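Side-chain contact in type-2 ice-structuring protein (Brachyopsis rostratus, PDB 2ZIB), which binds to ice crystals and inhibits their growth, protecting the blood of the fish from freezing in subzero sea water: residues A[49-52]-A[53-56]. Residues are numbered along the deposited sequence; the frame is centred on the assembly and turned at random.
Sequences HSLE and EQLY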
# COMPACT_ATOMS: atom_id res chain seq x y z
N HIS A 49 6.08 5.37 -4.39
CA HIS A 49 6.82 5.79 -5.60
C HIS A 49 8.19 6.33 -5.33
O HIS A 49 8.86 6.78 -6.26
CB HIS A 49 5.99 6.83 -6.36
CG HIS A 49 4.69 6.26 -6.81
ND1 HIS A 49 4.62 5.41 -7.87
CD2 HIS A 49 3.45 6.30 -6.25
CE1 HIS A 49 3.38 4.95 -7.98
NE2 HIS A 49 2.64 5.51 -7.02
N SER A 50 8.63 6.27 -4.08
CA SER A 50 9.98 6.73 -3.69
C SER A 50 10.32 6.22 -2.34
O SER A 50 9.43 5.84 -1.56
CB SER A 50 10.06 8.27 -3.63
OG SER A 50 9.22 8.76 -2.62
N LEU A 51 11.60 6.29 -1.99
CA LEU A 51 11.99 5.97 -0.63
C LEU A 51 11.39 6.97 0.32
O LEU A 51 11.05 6.62 1.45
CB LEU A 51 13.52 5.94 -0.48
CG LEU A 51 13.99 5.53 0.93
CD1 LEU A 51 13.56 4.16 1.49
CD2 LEU A 51 15.54 5.64 0.98
N GLU A 52 11.24 8.23 -0.11
CA GLU A 52 10.56 9.21 0.74
C GLU A 52 9.17 8.76 1.18
O GLU A 52 8.81 8.86 2.36
CB GLU A 52 10.47 10.53 -0.01
CG GLU A 52 9.95 11.72 0.75
CD GLU A 52 10.33 13.00 0.02
OE1 GLU A 52 9.87 13.22 -1.14
OE2 GLU A 52 11.13 13.77 0.58
N GLU A 53 8.39 8.26 0.22
CA GLU A 53 7.05 7.73 0.55
C GLU A 53 7.12 6.48 1.40
O GLU A 53 6.38 6.36 2.36
CB GLU A 53 6.28 7.48 -0.75
CG GLU A 53 5.70 8.77 -1.30
CD GLU A 53 4.81 8.55 -2.49
OE1 GLU A 53 4.81 7.45 -3.09
OE2 GLU A 53 4.03 9.49 -2.83
N GLN A 54 8.06 5.59 1.08
CA GLN A 54 8.28 4.37 1.86
C GLN A 54 8.48 4.75 3.32
O GLN A 54 7.91 4.16 4.22
CB GLN A 54 9.49 3.60 1.31
CG GLN A 54 9.95 2.40 2.15
CD GLN A 54 9.03 1.17 2.04
OE1 GLN A 54 8.11 1.14 1.20
NE2 GLN A 54 9.26 0.18 2.88
N LEU A 55 9.38 5.71 3.56
CA LEU A 55 9.71 6.08 4.92
C LEU A 55 8.56 6.83 5.61
O LEU A 55 8.33 6.64 6.80
CB LEU A 55 11.00 6.94 4.93
CG LEU A 55 12.29 6.21 4.50
CD1 LEU A 55 13.46 7.25 4.41
CD2 LEU A 55 12.63 5.02 5.48
N TYR A 56 7.83 7.66 4.87
CA TYR A 56 6.66 8.29 5.48
C TYR A 56 5.63 7.24 5.94
O TYR A 56 5.08 7.30 7.04
CB TYR A 56 5.98 9.24 4.47
CG TYR A 56 4.70 9.82 5.03
CD1 TYR A 56 4.76 10.90 5.92
CD2 TYR A 56 3.45 9.30 4.71
CE1 TYR A 56 3.60 11.45 6.51
CE2 TYR A 56 2.29 9.82 5.29
CZ TYR A 56 2.36 10.89 6.16
OH TYR A 56 1.20 11.41 6.71
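S50 and E53 form an N-terminal helix cap at the surface of this C-type lectin fold, where the loop ending in S50 enters helix 51-60. S50 OG sits between its own backbone N and carbonyl carbon (chi1 64°), turned back to accept from E53 N at 3.0 Å, nearly straight. The pair resembles a capping box, but the return bond goes to H49, the residue before the N-cap, and not to S50 N: the extended E53 chain runs back past the cap, and E53 OE1 accepts from H49 N at 2.8 Å, met nearly along its C-O axis although the N-H...O angle is only 141°. The two bonds thus run in opposite directions across the cap. E53 OE1 also lies at the edge of the H49 ring, 3.6 Å from H49 CD2, with ring and carboxylate planes 62° apart. Outside the turn, E53 OE2 forms a salt bridge with R20, so the two carboxylate oxygens have separate partners, and H49 ND1 is hydrogen-bonded to D87. Regular helix bonds begin at once, from Q54 N to S50 O (3.0 Å) and from L55 N to L51 O (2.8 Å). Beside them, on the exposed flank, L51 slants across L55, its CD1 resting 3.9 Å from L55 CG.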